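Local structure of PAN2-PAN3 deadenylation complex catalytic subunit pan2 (4CZX) at residues 199-202 with 203-206; 176-179 with 180-183. The protein is the catalytic subunit of the PAN deadenylation complex and probably shortens mRNA poly(A) tails, here represented by its N-terminal WD40 domain. All blocks are in the same frame, centred on the assembly; numbering follows the deposited sequence.

In the fold
Both contacts are tight beta-hairpin turns in neighbouring blades of the seven-bladed WD40 propeller of PAN2. Contact 2 (176-179 with 180-183) joins the third and fourth strands of one blade. Contact 1 (199-202 with 203-206) follows in the chain and joins the first and second strands of the next. Their centres are about 16 Å apart; contact 1 lies about 13 Å from the centre of the chain and the more exposed contact 2 about 21 Å. The two contacts touch where Ile205 CD1 packs against Ile176 CG1 at 4.2 Å. The exonuclease domain with its two metal cations is not part of this fragment, so their relation to the active site is not given by it.

Contact 1: residues 199-202 with 203-206; sequences DTSN and DFIV
Asp199 and Val206 face each other in a beta hairpin, the first and second strands of a WD40 propeller blade, as an antiparallel hydrogen-bonded pair. Asp199 N reaches Val206 O at 3.0 Å, and Val206 N returns a nearly straight bond (175°) to Asp199 O. On the same face of the sheet, Asp199 CB rests against Val206 CG2 at 4.0 Å. Its OD1 pairs with Lys160 and takes a weak bond from Thr200 N, and OD2 accepts from Met251 N. An aspartate thus pairs through its backbone and methylene, and its buried charge is met elsewhere.

Asn202 and Asp203 take type I turn angles, and the bond from Ser201 N to Phe204 O (3.0 Å) closes the hairpin. Thr200 OG1 lies 2.7 Å from Phe204 O and is also hydrogen-bonded with Ser162 OG, so the direction of its proton is not settled. Short polar side chains suit the bend. Asp203 CG is anti to the carbonyl carbon (chi1 -65°), which sets OD1 3.4 Å from Asn202 C; OD1 forms a salt bridge with Arg163, whose NE also bonds Asn202 O.

With chi1 at 64°, Ser201 OG accepts weakly from Asp203 N, a weak ST turn, with Phe204 N a second weak donor. Phe204, buried and reaching Leu273, presents its ring edge to this hydroxyl: Ser201 OG lies near the ring plane, 3.7 Å from Phe204 CD2.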
loop_
_atom_site.group_PDB
_atom_site.type_symbol
_atom_site.label_atom_id
_atom_site.label_comp_id
_atom_site.label_asym_id
_atom_site.label_seq_id
_atom_site.Cartn_x
_atom_site.Cartn_y
_atom_site.Cartn_z
ATOM N N ASP A 199 10.779 -41.165 14.545
ATOM C CA ASP A 199 9.404 -41.470 14.933
ATOM C C ASP A 199 9.447 -42.434 16.099
ATOM O O ASP A 199 10.474 -43.069 16.354
ATOM C CB ASP A 199 8.592 -42.054 13.769
ATOM C CG ASP A 199 7.081 -41.923 13.994
ATOM O OD1 ASP A 199 6.694 -41.150 14.894
ATOM O OD2 ASP A 199 6.300 -42.584 13.282
ATOM N N THR A 200 8.334 -42.549 16.815
ATOM C CA THR A 200 8.290 -43.443 17.951
ATOM C C THR A 200 6.857 -43.879 18.227
ATOM O O THR A 200 5.922 -43.115 18.008
ATOM C CB THR A 200 8.919 -42.778 19.216
ATOM O OG1 THR A 200 8.729 -43.626 20.352
ATOM C CG2 THR A 200 8.290 -41.413 19.503
ATOM N N SER A 201 6.720 -45.130 18.656
ATOM C CA SER A 201 5.485 -45.686 19.194
ATOM C C SER A 201 5.743 -45.940 20.668
ATOM O O SER A 201 6.841 -45.664 21.149
ATOM C CB SER A 201 5.104 -46.976 18.474
ATOM O OG SER A 201 6.083 -47.987 18.691
ATOM N N ASN A 202 4.769 -46.485 21.392
ATOM C CA ASN A 202 4.998 -46.745 22.806
ATOM C C ASN A 202 6.095 -47.799 22.999
ATOM O O ASN A 202 6.697 -47.870 24.067
ATOM C CB ASN A 202 3.695 -47.186 23.521
ATOM C CG ASN A 202 2.688 -46.044 23.662
ATOM O OD1 ASN A 202 3.059 -44.864 23.705
ATOM N ND2 ASN A 202 1.405 -46.391 23.727
ATOM N N ASP A 203 6.371 -48.602 21.969
ATOM C CA ASP A 203 7.352 -49.683 22.106
ATOM C C ASP A 203 8.690 -49.468 21.384
ATOM O O ASP A 203 9.662 -50.178 21.671
ATOM C CB ASP A 203 6.757 -51.005 21.622
ATOM C CG ASP A 203 5.596 -51.468 22.477
ATOM O OD1 ASP A 203 5.496 -51.039 23.651
ATOM O OD2 ASP A 203 4.789 -52.269 21.965
ATOM N N PHE A 204 8.750 -48.526 20.444
ATOM C CA PHE A 204 9.961 -48.350 19.640
ATOM C C PHE A 204 10.349 -46.905 19.374
ATOM O O PHE A 204 9.498 -46.016 19.329
ATOM C CB PHE A 204 9.811 -49.036 18.276
ATOM C CG PHE A 204 9.522 -50.510 18.359
ATOM C CD1 PHE A 204 10.550 -51.426 18.517
ATOM C CD2 PHE A 204 8.223 -50.975 18.260
ATOM C CE1 PHE A 204 10.272 -52.794 18.591
ATOM C CE2 PHE A 204 7.943 -52.340 18.337
ATOM C CZ PHE A 204 8.973 -53.240 18.496
ATOM N N ILE A 205 11.649 -46.687 19.185
ATOM C CA ILE A 205 12.134 -45.511 18.468
ATOM C C ILE A 205 12.772 -45.953 17.158
ATOM O O ILE A 205 13.457 -46.982 17.114
ATOM C CB ILE A 205 13.181 -44.709 19.258
ATOM C CG1 ILE A 205 12.790 -44.577 20.730
ATOM C CG2 ILE A 205 13.417 -43.336 18.588
ATOM C CD1 ILE A 205 13.861 -43.892 21.560
ATOM N N VAL A 206 12.542 -45.185 16.096
ATOM C CA VAL A 206 13.224 -45.418 14.830
ATOM C C VAL A 206 13.792 -44.097 14.304
ATOM O O VAL A 206 13.157 -43.044 14.408
ATOM C CB VAL A 206 12.293 -46.061 13.773
ATOM C CG1 VAL A 206 12.099 -47.547 14.049
ATOM C CG2 VAL A 206 10.943 -45.314 13.701
#

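Contact 2: residues 176-179 with 180-183; sequences ILDP and ITFT
Asp178 and Thr183 close a beta hairpin between the third and fourth strands of a propeller blade: Asp178 N donates to Thr183 O at 2.9 Å, nearly straight at 168°. Residues 179-182 make the four-residue loop. Pro179, Ile180 and Thr181 keep right-handed helical backbone angles, and Phe182 takes a left-handed one (phi 66°) that turns the chain back, its N bonding Asp178 O at 2.7 Å in an alpha-turn. Proline suits the first loop position, having a restricted phi and no N-H to satisfy.

The carboxylate of Asp178 adds an Asx motif. Its CG stands anti to the backbone N (chi1 -176°), which carries OD1 over the loop, where it accepts from Ile180 N at 2.8 Å and Thr181 N at 2.9 Å. The two donors come from opposite faces of the carboxylate plane, both on the anti side, while OD2 forms a salt bridge with Lys185. Without the carboxylate, as with an alanine here, the N-H groups of Ile180 and Thr181 would probably lose this acceptor and Lys185 this charged partner.

Among the remaining side chains, Leu177 lays CD2 against Phe182 O, and its buried body packs on Ile165 and Ala167. The Phe182 ring packs on Ile165 and Thr120 and lies obliquely by the loop backbone, with CE1 3.8 Å from Pro179 O. Thr181 crosses Asp178 with its hydroxyl foremost, OG1 resting 3.4 Å from Asp178 CB.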
loop_
_atom_site.group_PDB
_atom_site.type_symbol
_atom_site.label_atom_id
_atom_site.label_comp_id
_atom_site.label_asym_id
_atom_site.label_seq_id
_atom_site.Cartn_x
_atom_site.Cartn_y
_atom_site.Cartn_z
ATOM N N ILE A 176 16.336 -40.003 25.878
ATOM C CA ILE A 176 15.018 -40.439 26.305
ATOM C C ILE A 176 14.683 -39.717 27.602
ATOM O O ILE A 176 15.294 -39.965 28.643
ATOM C CB ILE A 176 14.967 -41.959 26.483
ATOM C CG1 ILE A 176 15.438 -42.635 25.197
ATOM C CG2 ILE A 176 13.554 -42.429 26.861
ATOM C CD1 ILE A 176 15.695 -44.097 25.356
ATOM N N LEU A 177 13.715 -38.813 27.521
ATOM C CA LEU A 177 13.398 -37.919 28.627
ATOM C C LEU A 177 12.162 -38.354 29.400
ATOM O O LEU A 177 11.145 -38.714 28.809
ATOM C CB LEU A 177 13.174 -36.496 28.119
ATOM C CG LEU A 177 14.199 -35.852 27.196
ATOM C CD1 LEU A 177 13.728 -34.434 26.875
ATOM C CD2 LEU A 177 15.564 -35.835 27.844
ATOM N N ASP A 178 12.258 -38.309 30.723
ATOM C CA ASP A 178 11.095 -38.536 31.564
ATOM C C ASP A 178 10.049 -37.471 31.220
ATOM O O ASP A 178 10.343 -36.273 31.216
ATOM C CB ASP A 178 11.474 -38.480 33.040
ATOM C CG ASP A 178 10.308 -38.814 33.953
ATOM O OD1 ASP A 178 9.416 -37.951 34.113
ATOM O OD2 ASP A 178 10.290 -39.933 34.497
ATOM N N PRO A 179 8.824 -37.901 30.889
ATOM C CA PRO A 179 7.822 -36.932 30.422
ATOM C C PRO A 179 7.278 -36.032 31.525
ATOM O O PRO A 179 6.681 -35.003 31.225
ATOM C CB PRO A 179 6.716 -37.825 29.856
ATOM C CG PRO A 179 6.848 -39.105 30.615
ATOM C CD PRO A 179 8.325 -39.286 30.856
ATOM N N ILE A 180 7.492 -36.418 32.775
ATOM C CA ILE A 180 7.022 -35.653 33.924
ATOM C C ILE A 180 8.073 -34.638 34.375
ATOM O O ILE A 180 7.751 -33.480 34.631
ATOM C CB ILE A 180 6.664 -36.587 35.114
ATOM C CG1 ILE A 180 5.613 -37.629 34.699
ATOM C CG2 ILE A 180 6.150 -35.781 36.303
ATOM C CD1 ILE A 180 5.391 -38.759 35.740
ATOM N N THR A 181 9.331 -35.075 34.461
ATOM C CA THR A 181 10.406 -34.238 35.007
ATOM C C THR A 181 11.361 -33.681 33.946
ATOM O O THR A 181 12.138 -32.767 34.227
ATOM C CB THR A 181 11.247 -35.011 36.038
ATOM O OG1 THR A 181 12.001 -36.039 35.376
ATOM C CG2 THR A 181 10.351 -35.644 37.107
ATOM N N PHE A 182 11.296 -34.244 32.741
ATOM C CA PHE A 182 12.176 -33.885 31.620
ATOM C C PHE A 182 13.645 -34.256 31.855
ATOM O O PHE A 182 14.516 -33.858 31.083
ATOM C CB PHE A 182 12.043 -32.389 31.287
ATOM C CG PHE A 182 10.622 -31.955 31.069
ATOM C CD1 PHE A 182 9.909 -32.411 29.974
ATOM C CD2 PHE A 182 9.980 -31.131 31.984
ATOM C CE1 PHE A 182 8.582 -32.040 29.779
ATOM C CE2 PHE A 182 8.658 -30.755 31.794
ATOM C CZ PHE A 182 7.955 -31.212 30.689
ATOM N N THR A 183 13.927 -35.041 32.886
ATOM C CA THR A 183 15.298 -35.507 33.097
ATOM C C THR A 183 15.642 -36.627 32.118
ATOM O O THR A 183 14.788 -37.432 31.749
ATOM C CB THR A 183 15.538 -36.015 34.528
ATOM O OG1 THR A 183 14.900 -37.285 34.699
ATOM C CG2 THR A 183 15.012 -35.026 35.560
#